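Tryptophane-5-halogenase (Microbispora sp. ATCC PTA-5024, PDB 5UAO) probably catalyses the flavin-dependent chlorination of a tryptophan at carbon 5 in the lanthipeptide NAI-107 during its biosynthesis. Local coordinates at residues 132-137 against 476-481; 226-231 against 236-241; 282-287 against 293-298. One frame throughout, in Å; residues are numbered along the deposited sequence.

Contact 1 of 3, residues 132-137 against 476-481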
loop_
_atom_site.group_PDB
_atom_site.type_symbol
_atom_site.label_atom_id
_atom_site.label_comp_id
_atom_site.label_asym_id
_atom_site.label_seq_id
_atom_site.Cartn_x
_atom_site.Cartn_y
_atom_site.Cartn_z
ATOM N N SER A 132 -11.101 -24.631 10.298
ATOM C CA SER A 132 -10.236 -25.202 11.387
ATOM C C SER A 132 -10.870 -24.851 12.734
ATOM O O SER A 132 -10.998 -25.730 13.659
ATOM C CB SER A 132 -8.778 -24.681 11.266
ATOM O OG SER A 132 -7.945 -25.131 12.349
ATOM N N LEU A 133 -11.239 -23.591 12.911
ATOM C CA LEU A 133 -11.849 -23.166 14.216
ATOM C C LEU A 133 -13.193 -23.877 14.536
ATOM O O LEU A 133 -13.463 -24.323 15.673
ATOM C CB LEU A 133 -12.045 -21.662 14.274
ATOM C CG LEU A 133 -10.682 -20.922 14.482
ATOM C CD1 LEU A 133 -10.838 -19.526 13.855
ATOM C CD2 LEU A 133 -10.224 -20.928 15.946
ATOM N N ARG A 134 -14.033 -23.995 13.534
ATOM C CA ARG A 134 -15.365 -24.635 13.762
ATOM C C ARG A 134 -15.224 -26.136 14.054
ATOM O O ARG A 134 -15.891 -26.671 14.893
ATOM C CB ARG A 134 -16.215 -24.445 12.530
ATOM C CG ARG A 134 -16.696 -23.042 12.300
ATOM C CD ARG A 134 -17.371 -22.954 10.947
ATOM N NE ARG A 134 -18.633 -23.688 10.887
ATOM C CZ ARG A 134 -19.825 -23.225 11.260
ATOM N NH1 ARG A 134 -19.969 -22.008 11.762
ATOM N NH2 ARG A 134 -20.905 -24.004 11.130
ATOM N N GLU A 135 -14.355 -26.813 13.332
ATOM C CA GLU A 135 -14.198 -28.264 13.419
ATOM C C GLU A 135 -13.255 -28.676 14.513
ATOM O O GLU A 135 -13.429 -29.773 15.034
ATOM C CB GLU A 135 -13.709 -28.864 12.110
ATOM C CG GLU A 135 -14.557 -28.508 10.894
ATOM C CD GLU A 135 -15.904 -29.242 10.840
ATOM O OE1 GLU A 135 -15.981 -30.389 11.300
ATOM O OE2 GLU A 135 -16.885 -28.665 10.326
ATOM N N THR A 136 -12.254 -27.841 14.879
ATOM C CA THR A 136 -11.258 -28.259 15.861
ATOM C C THR A 136 -11.116 -27.406 17.088
ATOM O O THR A 136 -10.503 -27.825 18.067
ATOM C CB THR A 136 -9.866 -28.462 15.260
ATOM O OG1 THR A 136 -9.142 -27.197 15.144
ATOM C CG2 THR A 136 -10.006 -29.135 13.970
ATOM N N GLY A 137 -11.718 -26.241 17.111
ATOM C CA GLY A 137 -11.581 -25.424 18.264
ATOM C C GLY A 137 -10.282 -24.588 18.274
ATOM O O GLY A 137 -10.076 -23.786 19.173
ATOM N N ALA A 476 -14.340 -12.241 19.362
ATOM C CA ALA A 476 -14.819 -11.661 18.127
ATOM C C ALA A 476 -15.980 -12.449 17.632
ATOM O O ALA A 476 -16.153 -13.561 18.082
ATOM C CB ALA A 476 -13.724 -11.641 17.080
ATOM N N ARG A 477 -16.812 -11.837 16.774
ATOM C CA ARG A 477 -17.847 -12.538 16.056
ATOM C C ARG A 477 -17.163 -13.299 14.962
ATOM O O ARG A 477 -16.531 -12.708 14.090
ATOM C CB ARG A 477 -18.874 -11.605 15.432
ATOM C CG ARG A 477 -19.725 -10.849 16.435
ATOM C CD ARG A 477 -21.213 -11.051 16.143
ATOM N NE ARG A 477 -22.015 -9.865 16.447
ATOM C CZ ARG A 477 -22.495 -9.002 15.546
ATOM N NH1 ARG A 477 -22.270 -9.156 14.242
ATOM N NH2 ARG A 477 -23.219 -7.963 15.952
ATOM N N LEU A 478 -17.286 -14.630 15.015
ATOM C CA LEU A 478 -16.685 -15.485 14.013
ATOM C C LEU A 478 -17.556 -15.469 12.789
ATOM O O LEU A 478 -18.778 -15.657 12.861
ATOM C CB LEU A 478 -16.497 -16.924 14.540
ATOM C CG LEU A 478 -15.624 -17.805 13.652
ATOM C CD1 LEU A 478 -14.198 -17.271 13.589
ATOM C CD2 LEU A 478 -15.622 -19.256 14.127
ATOM N N LEU A 479 -16.946 -15.254 11.646
ATOM C CA LEU A 479 -17.695 -15.261 10.437
ATOM C C LEU A 479 -18.217 -16.685 10.129
ATOM O O LEU A 479 -17.529 -17.716 10.356
ATOM C CB LEU A 479 -16.890 -14.743 9.242
ATOM C CG LEU A 479 -16.392 -13.254 9.242
ATOM C CD1 LEU A 479 -15.366 -13.072 8.122
ATOM C CD2 LEU A 479 -17.524 -12.239 9.124
ATOM N N PRO A 480 -19.412 -16.737 9.535
ATOM C CA PRO A 480 -19.869 -17.959 8.905
ATOM C C PRO A 480 -18.908 -18.465 7.811
ATOM O O PRO A 480 -18.182 -17.677 7.227
ATOM C CB PRO A 480 -21.205 -17.525 8.281
ATOM C CG PRO A 480 -21.051 -16.068 8.059
ATOM C CD PRO A 480 -20.331 -15.617 9.280
ATOM N N PRO A 481 -18.872 -19.792 7.565
ATOM C CA PRO A 481 -18.044 -20.357 6.509
ATOM C C PRO A 481 -18.695 -20.117 5.162
ATOM O O PRO A 481 -19.907 -19.935 5.087
ATOM C CB PRO A 481 -18.045 -21.869 6.833
ATOM C CG PRO A 481 -19.361 -22.090 7.480
ATOM C CD PRO A 481 -19.652 -20.839 8.264
HETATM O O HOH W 1 -18.546 -19.717 11.672
#
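Arg-134 reaches from the last turns of helix 129-136 to Pro-481 and Leu-478 on the loop between helices 461-471 and 485-501. CB leaves the helix toward the loop. CG of Arg-134, anti to the carbonyl carbon (chi1 -71°), passes CD2 of Leu-478 at 4.3 Å. CD of Arg-134 comes beside the proline ring, 4.1 Å from CG of Pro-481, and a bend at chi3 (69°) then carries its NE past the same ring carbon at 3.8 Å. The guanidinium of Arg-134 rests with one face on Pro-481, whose CD lies 3.7 Å from NH1 and toward the rim of the flat group. This is a helix-to-loop contact at the protein surface, joining parts of the chain 339 residues apart at the closest ends. At the edge of the guanidinium, in its plane, NH1 of Arg-134 donates to a water at 2.7 Å. That water in turn donates to the carbonyl O of Leu-479, at 2.6 Å, so the charged tip is tied to the loop backbone through solvent. An alanine in place of Pro-481 would take CG and CD from under the guanidinium and would probably leave the group freer to turn about its water-mediated tether. One helix residue earlier, Leu-133 sets CD1 against CD1 of Leu-478 at 4.1 Å, while Arg-112 and Val-139 also pack on Leu-133.

Contact 2 of 3, residues 226-231 against 236-241. With FAD (flavin-adenine dinucleotide), chain E.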
loop_
_atom_site.group_PDB
_atom_site.type_symbol
_atom_site.label_atom_id
_atom_site.label_comp_id
_atom_site.label_asym_id
_atom_site.label_seq_id
_atom_site.Cartn_x
_atom_site.Cartn_y
_atom_site.Cartn_z
ATOM N N ASP A 226 33.510 7.658 -0.365
ATOM C CA ASP A 226 32.510 8.547 -0.964
ATOM C C ASP A 226 31.140 8.405 -0.286
ATOM O O ASP A 226 30.411 9.353 -0.176
ATOM C CB ASP A 226 32.385 8.323 -2.476
ATOM C CG ASP A 226 33.697 8.650 -3.248
ATOM O OD1 ASP A 226 34.384 9.658 -2.922
ATOM O OD2 ASP A 226 34.000 7.899 -4.200
ATOM N N PHE A 227 30.841 7.211 0.207
ATOM C CA PHE A 227 29.598 6.947 0.909
ATOM C C PHE A 227 29.892 5.996 2.062
ATOM O O PHE A 227 30.696 5.092 1.919
ATOM C CB PHE A 227 28.551 6.305 -0.027
ATOM C CG PHE A 227 27.143 6.359 0.512
ATOM C CD1 PHE A 227 26.324 7.487 0.282
ATOM C CD2 PHE A 227 26.643 5.325 1.264
ATOM C CE1 PHE A 227 25.025 7.552 0.770
ATOM C CE2 PHE A 227 25.331 5.356 1.748
ATOM C CZ PHE A 227 24.528 6.495 1.525
ATOM N N TYR A 228 29.181 6.163 3.172
ATOM C CA TYR A 228 29.346 5.289 4.336
ATOM C C TYR A 228 28.043 4.541 4.673
ATOM O O TYR A 228 26.965 5.168 4.764
ATOM C CB TYR A 228 29.721 6.147 5.569
ATOM C CG TYR A 228 30.957 6.994 5.344
ATOM C CD1 TYR A 228 30.874 8.191 4.651
ATOM C CD2 TYR A 228 32.190 6.563 5.776
ATOM C CE1 TYR A 228 31.999 8.914 4.393
ATOM C CE2 TYR A 228 33.343 7.296 5.504
ATOM C CZ TYR A 228 33.257 8.449 4.847
ATOM O OH TYR A 228 34.445 9.198 4.597
ATOM N N VAL A 229 28.161 3.268 4.999
ATOM C CA VAL A 229 27.008 2.527 5.543
ATOM C C VAL A 229 27.281 2.310 7.058
ATOM O O VAL A 229 28.354 1.813 7.450
ATOM C CB VAL A 229 26.761 1.193 4.807
ATOM C CG1 VAL A 229 25.431 0.599 5.205
ATOM C CG2 VAL A 229 26.747 1.327 3.284
ATOM N N ASP A 230 26.358 2.768 7.916
ATOM C CA ASP A 230 26.499 2.548 9.323
ATOM C C ASP A 230 25.908 1.195 9.737
ATOM O O ASP A 230 24.677 1.015 9.811
ATOM C CB ASP A 230 25.863 3.676 10.121
ATOM C CG ASP A 230 26.149 3.543 11.594
ATOM O OD1 ASP A 230 26.588 2.465 12.053
ATOM O OD2 ASP A 230 25.902 4.532 12.341
ATOM N N CYS A 231 26.799 0.223 9.927
ATOM C CA CYS A 231 26.471 -1.107 10.435
ATOM C C CYS A 231 27.146 -1.299 11.806
ATOM O O CYS A 231 27.602 -2.407 12.148
ATOM C CB CYS A 231 26.854 -2.196 9.390
ATOM S SG CYS A 231 26.098 -1.941 7.748
ATOM N N SER A 236 25.399 2.869 16.976
ATOM C CA SER A 236 24.968 3.724 15.882
ATOM C C SER A 236 25.876 4.957 15.774
ATOM O O SER A 236 25.439 6.100 15.948
ATOM C CB SER A 236 23.486 4.086 16.080
ATOM O OG SER A 236 22.952 4.938 15.007
ATOM N N LEU A 237 27.157 4.695 15.503
ATOM C CA LEU A 237 28.230 5.705 15.615
ATOM C C LEU A 237 28.076 6.840 14.605
ATOM O O LEU A 237 28.262 8.018 14.953
ATOM C CB LEU A 237 29.573 5.040 15.399
ATOM C CG LEU A 237 30.755 5.677 16.072
ATOM C CD1 LEU A 237 30.613 5.315 17.544
ATOM C CD2 LEU A 237 32.040 5.125 15.471
ATOM N N LEU A 238 27.766 6.488 13.345
ATOM C CA LEU A 238 27.586 7.504 12.342
ATOM C C LEU A 238 26.241 8.161 12.390
ATOM O O LEU A 238 26.162 9.414 12.464
ATOM C CB LEU A 238 27.904 7.016 10.937
ATOM C CG LEU A 238 29.319 6.515 10.637
ATOM C CD1 LEU A 238 29.573 5.151 11.224
ATOM C CD2 LEU A 238 29.463 6.480 9.119
ATOM N N LEU A 239 25.179 7.343 12.385
ATOM C CA LEU A 239 23.818 7.876 12.257
ATOM C C LEU A 239 23.376 8.706 13.490
ATOM O O LEU A 239 22.981 9.938 13.408
ATOM C CB LEU A 239 22.834 6.741 12.091
ATOM C CG LEU A 239 21.407 7.194 11.784
ATOM C CD1 LEU A 239 21.334 7.567 10.327
ATOM C CD2 LEU A 239 20.415 6.064 12.137
ATOM N N GLU A 240 23.403 8.041 14.628
ATOM C CA GLU A 240 22.943 8.674 15.880
ATOM C C GLU A 240 24.028 9.571 16.433
ATOM O O GLU A 240 23.742 10.711 16.779
ATOM C CB GLU A 240 22.570 7.673 16.922
ATOM C CG GLU A 240 21.837 8.222 18.124
ATOM C CD GLU A 240 21.675 7.200 19.246
ATOM O OE1 GLU A 240 21.074 6.088 19.060
ATOM O OE2 GLU A 240 22.186 7.476 20.361
ATOM N N LYS A 241 25.233 9.084 16.577
ATOM C CA LYS A 241 26.192 9.837 17.381
ATOM C C LYS A 241 26.776 10.995 16.560
ATOM O O LYS A 241 26.737 12.112 17.005
ATOM C CB LYS A 241 27.307 8.991 17.945
ATOM C CG LYS A 241 26.881 7.816 18.821
ATOM C CD LYS A 241 26.088 8.242 20.043
ATOM C CE LYS A 241 26.222 7.201 21.162
ATOM N NZ LYS A 241 25.559 5.908 20.827
HETATM P PA FAD E . 26.333 -6.187 15.358
HETATM O O1A FAD E . 26.208 -7.696 15.143
HETATM O O2A FAD E . 26.196 -5.535 16.747
HETATM O O5B FAD E . 27.662 -5.648 14.630
HETATM C C5B FAD E . 28.259 -4.386 14.845
HETATM C C4B FAD E . 29.596 -4.390 14.126
HETATM O O4B FAD E . 29.969 -3.013 14.221
HETATM C C3B FAD E . 30.745 -5.216 14.739
HETATM O O3B FAD E . 31.582 -5.925 13.692
HETATM C C2B FAD E . 31.591 -4.166 15.467
HETATM O O2B FAD E . 33.029 -4.502 15.627
HETATM C C1B FAD E . 31.357 -2.955 14.564
HETATM N N9A FAD E . 31.693 -1.688 15.258
HETATM C C8A FAD E . 30.991 -1.101 16.272
HETATM N N7A FAD E . 31.604 0.062 16.630
HETATM C C5A FAD E . 32.707 0.185 15.849
HETATM C C6A FAD E . 33.802 1.144 15.774
HETATM N N6A FAD E . 33.810 2.230 16.603
HETATM N N1A FAD E . 34.727 0.941 14.846
HETATM C C2A FAD E . 34.712 -0.110 14.002
HETATM N N3A FAD E . 33.750 -1.033 14.045
HETATM C C4A FAD E . 32.750 -0.926 14.941
HETATM N N1 FAD E . 17.290 -11.208 13.759
HETATM C C2 FAD E . 16.711 -12.205 13.008
HETATM O O2 FAD E . 16.561 -12.063 11.751
HETATM N N3 FAD E . 16.299 -13.370 13.576
HETATM C C4 FAD E . 16.424 -13.636 14.892
HETATM O O4 FAD E . 15.990 -14.748 15.327
HETATM C C4X FAD E . 17.056 -12.582 15.755
HETATM N N5 FAD E . 17.182 -12.699 17.107
HETATM C C5X FAD E . 17.751 -11.736 17.870
HETATM C C6 FAD E . 17.847 -11.924 19.243
HETATM C C7 FAD E . 18.390 -10.951 20.063
HETATM C C7M FAD E . 18.536 -11.128 21.545
HETATM C C8 FAD E . 18.924 -9.725 19.475
HETATM C C8M FAD E . 19.528 -8.675 20.385
HETATM C C9 FAD E . 18.820 -9.530 18.109
HETATM C C9A FAD E . 18.236 -10.466 17.252
HETATM N N10 FAD E . 18.107 -10.258 15.835
HETATM C C10 FAD E . 17.497 -11.318 15.090
HETATM C "C1'" FAD E . 18.632 -9.095 15.055
HETATM C "C2'" FAD E . 19.958 -9.692 14.379
HETATM O "O2'" FAD E . 20.643 -10.225 15.506
HETATM C "C3'" FAD E . 21.261 -9.017 13.818
HETATM O "O3'" FAD E . 22.506 -9.787 13.625
HETATM C "C4'" FAD E . 21.891 -8.234 14.932
HETATM O "O4'" FAD E . 21.032 -8.218 16.112
HETATM C "C5'" FAD E . 22.332 -6.915 14.297
HETATM O "O5'" FAD E . 23.426 -7.122 13.451
HETATM P P FAD E . 24.360 -5.792 13.262
HETATM O O1P FAD E . 23.515 -4.614 13.030
HETATM O O2P FAD E . 25.291 -6.239 12.142
HETATM O O3P FAD E . 25.117 -5.407 14.588
#
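Strand 227-230 and helix 237-241 run nearly at right angles, 79° between their directions, with axes 8.1 Å apart at closest and the CA atoms of Asp-230 and Leu-238 nearest across the contact. From the end of the strand, Asp-230 sends its carboxylate to the first turn of the helix; CG stands anti to the backbone N (chi1 -173°), which carries OD2 to the amides there. OD2 accepts a nearly straight bond from N of Leu-239, 2.9 Å long, on the lone pair that faces away from OD1. N of Leu-238 is equally near OD2, but its N-H is bent to 128° and the bond is weak. The other oxygen, OD1, is held by the hydroxyl of Thr-232. Leu-238 slides past the aspartate in the opposite direction, its CD1 3.8 Å from CG of Asp-230, while its CD2 presses on CB of Tyr-228 at 3.6 Å. Strand 227-230 runs parallel beside strand 31-35, which leads into a glycine-rich turn, consistent with a Rossmann-type FAD-binding fold. This strand-loop-helix connection borders the FAD site: the carbonyl O of Cys-231 comes within 3.2 Å of the ribose oxygen O4B of FAD, and CD2 of Leu-237 lies 3.6 Å from the adenine N6A. A buried carboxylate gripped at both oxygens by neutral donors, and placed at the N-terminal end of a helix, is probably stabilised as the anion by the amides and the helix dipole.

Contact 3 of 3, residues 282-287 against 293-298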
loop_
_atom_site.group_PDB
_atom_site.type_symbol
_atom_site.label_atom_id
_atom_site.label_comp_id
_atom_site.label_asym_id
_atom_site.label_seq_id
_atom_site.Cartn_x
_atom_site.Cartn_y
_atom_site.Cartn_z
ATOM N N GLY A 282 8.558 -12.628 30.349
ATOM C CA GLY A 282 8.917 -12.519 28.932
ATOM C C GLY A 282 8.668 -13.835 28.238
ATOM O O GLY A 282 7.632 -14.471 28.495
ATOM N N TRP A 283 9.607 -14.252 27.388
ATOM C CA TRP A 283 9.370 -15.474 26.618
ATOM C C TRP A 283 10.704 -16.030 26.163
ATOM O O TRP A 283 11.713 -15.303 26.112
ATOM C CB TRP A 283 8.433 -15.152 25.393
ATOM C CG TRP A 283 9.081 -14.217 24.366
ATOM C CD1 TRP A 283 9.183 -12.866 24.446
ATOM C CD2 TRP A 283 9.825 -14.590 23.189
ATOM N NE1 TRP A 283 9.906 -12.368 23.382
ATOM C CE2 TRP A 283 10.293 -13.407 22.589
ATOM C CE3 TRP A 283 10.048 -15.828 22.523
ATOM C CZ2 TRP A 283 11.028 -13.407 21.398
ATOM C CZ3 TRP A 283 10.755 -15.825 21.340
ATOM C CH2 TRP A 283 11.230 -14.623 20.777
ATOM N N CYS A 284 10.697 -17.294 25.701
ATOM C CA CYS A 284 11.919 -17.957 25.361
ATOM C C CYS A 284 11.823 -18.577 23.966
ATOM O O CYS A 284 10.848 -19.218 23.653
ATOM C CB CYS A 284 12.275 -19.035 26.429
ATOM S SG CYS A 284 13.908 -19.778 26.220
ATOM N N TRP A 285 12.809 -18.330 23.131
ATOM C CA TRP A 285 12.873 -18.968 21.783
ATOM C C TRP A 285 13.586 -20.270 21.869
ATOM O O TRP A 285 14.484 -20.433 22.717
ATOM C CB TRP A 285 13.553 -18.074 20.751
ATOM C CG TRP A 285 15.066 -17.949 20.777
ATOM C CD1 TRP A 285 15.986 -18.874 20.365
ATOM C CD2 TRP A 285 15.815 -16.798 21.144
ATOM N NE1 TRP A 285 17.265 -18.368 20.491
ATOM C CE2 TRP A 285 17.168 -17.070 20.921
ATOM C CE3 TRP A 285 15.468 -15.566 21.636
ATOM C CZ2 TRP A 285 18.177 -16.139 21.189
ATOM C CZ3 TRP A 285 16.482 -14.620 21.875
ATOM C CH2 TRP A 285 17.787 -14.924 21.710
ATOM N N THR A 286 13.239 -21.154 20.928
ATOM C CA THR A 286 13.957 -22.386 20.674
ATOM C C THR A 286 14.151 -22.492 19.167
ATOM O O THR A 286 13.160 -22.629 18.414
ATOM C CB THR A 286 13.187 -23.636 21.156
ATOM O OG1 THR A 286 12.938 -23.590 22.567
ATOM C CG2 THR A 286 14.026 -24.902 20.900
ATOM N N ILE A 287 15.413 -22.395 18.740
ATOM C CA ILE A 287 15.813 -22.380 17.334
ATOM C C ILE A 287 16.726 -23.611 17.116
ATOM O O ILE A 287 17.887 -23.598 17.569
ATOM C CB ILE A 287 16.534 -21.039 16.979
ATOM C CG1 ILE A 287 15.526 -19.889 17.008
ATOM C CG2 ILE A 287 17.229 -21.145 15.637
ATOM C CD1 ILE A 287 16.145 -18.515 16.948
ATOM N N ASP A 293 19.606 -27.447 20.126
ATOM C CA ASP A 293 18.631 -26.365 20.199
ATOM C C ASP A 293 19.323 -25.131 20.804
ATOM O O ASP A 293 20.002 -25.224 21.829
ATOM C CB ASP A 293 17.426 -26.754 20.995
ATOM C CG ASP A 293 16.450 -27.637 20.228
ATOM O OD1 ASP A 293 16.429 -27.630 18.990
ATOM O OD2 ASP A 293 15.574 -28.242 20.868
ATOM N N HIS A 294 19.168 -23.978 20.119
ATOM C CA HIS A 294 19.630 -22.687 20.610
ATOM C C HIS A 294 18.432 -21.947 21.252
ATOM O O HIS A 294 17.372 -21.764 20.654
ATOM C CB HIS A 294 20.221 -21.874 19.523
ATOM C CG HIS A 294 21.510 -22.399 19.011
ATOM N ND1 HIS A 294 22.310 -21.667 18.166
ATOM C CD2 HIS A 294 22.169 -23.558 19.241
ATOM C CE1 HIS A 294 23.440 -22.324 17.943
ATOM N NE2 HIS A 294 23.323 -23.515 18.496
ATOM N N LEU A 295 18.614 -21.545 22.494
ATOM C CA LEU A 295 17.537 -20.946 23.251
ATOM C C LEU A 295 17.893 -19.518 23.686
ATOM O O LEU A 295 19.059 -19.180 23.890
ATOM C CB LEU A 295 17.238 -21.820 24.478
ATOM C CG LEU A 295 16.272 -22.954 24.245
ATOM C CD1 LEU A 295 16.843 -24.059 23.412
ATOM C CD2 LEU A 295 15.919 -23.548 25.593
ATOM N N GLY A 296 16.850 -18.713 23.912
ATOM C CA GLY A 296 17.022 -17.406 24.518
ATOM C C GLY A 296 15.786 -16.915 25.242
ATOM O O GLY A 296 14.701 -16.814 24.663
ATOM N N TYR A 297 15.964 -16.629 26.517
ATOM C CA TYR A 297 14.913 -16.041 27.343
ATOM C C TYR A 297 15.038 -14.526 27.290
ATOM O O TYR A 297 15.953 -13.909 27.835
ATOM C CB TYR A 297 15.056 -16.549 28.766
ATOM C CG TYR A 297 14.074 -16.072 29.758
ATOM C CD1 TYR A 297 12.953 -15.320 29.399
ATOM C CD2 TYR A 297 14.183 -16.486 31.098
ATOM C CE1 TYR A 297 12.038 -14.915 30.356
ATOM C CE2 TYR A 297 13.251 -16.108 32.026
ATOM C CZ TYR A 297 12.172 -15.371 31.650
ATOM O OH TYR A 297 11.242 -14.993 32.600
ATOM N N VAL A 298 14.124 -13.976 26.519
ATOM C CA VAL A 298 13.931 -12.553 26.373
ATOM C C VAL A 298 13.044 -12.079 27.529
ATOM O O VAL A 298 11.916 -12.541 27.706
ATOM C CB VAL A 298 13.215 -12.269 24.995
ATOM C CG1 VAL A 298 12.748 -10.819 24.885
ATOM C CG2 VAL A 298 14.156 -12.561 23.823
HETATM O O HOH W 2 20.497 -18.825 21.431
#
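The indole of Trp-285 lies flat over the facing strand of the antiparallel beta hairpin 282-288/293-299, with CA of Gly-296 only 3.5 Å from the centroid of its six-membered ring and 6° off the normal, a CH-pi contact almost straight over the face. N of Gly-296 and C of Leu-295 lie over the same face nearer the rim; at the edge sit the carbonyl O of His-294 and CG2 of Val-298, the latter 3.7 Å from CZ3 of Trp-285. Trp-283, on the same side of the sheet, offers a face to Val-298, whose CB stands 4.0 Å from the centroid of the five-membered ring. NE1 of Trp-283 is hydrogen-bonded to OE1 of Glu-352. The hairpin sits in the middle of a mixed sheet, and Trp-285 also belongs to the FAD pocket. Both tryptophans hold CG between the backbone N and the carbonyl carbon (chi1 76° for Trp-285), which folds the indole of Trp-285 across the neighbouring strand; there Gly-296 matters, because any CB would collide with CH2 of Trp-285. Three hydrogen-bonded pairs, Trp-283 with Val-298, Trp-285 with Gly-296 and Ile-287 with His-294, stitch the backbones together. On the other side of the sheet, Cys-284, Leu-295 and Tyr-297 face helix 306-316 through Met-313, and Thr-286 lies side by side with Leu-295. A water donates to the carbonyl O of Leu-295 at 2.9 Å and accepts a weak bond from NE1 of Trp-285 at 3.4 Å.

Overall arrangement
FAD connects two of the three contacts. Contact 2 lies by the adenine and ribose end of the cofactor, whereas contact 3 brings a tryptophan side chain to about 4 Å from its isoalloxazine end; their centres are 31 Å apart and their nearest atoms about 19 Å, so the extended dinucleotide, not direct touch, relates them. Contact 2 closes before contact 3 opens along the chain. Both fall within the long span of sequence bracketed by contact 1, which sits at the surface. The centre of contact 1 is 50 Å from that of contact 2, across the middle of the chain, and 31 Å from that of contact 3, with nearest atoms there about 21 Å apart.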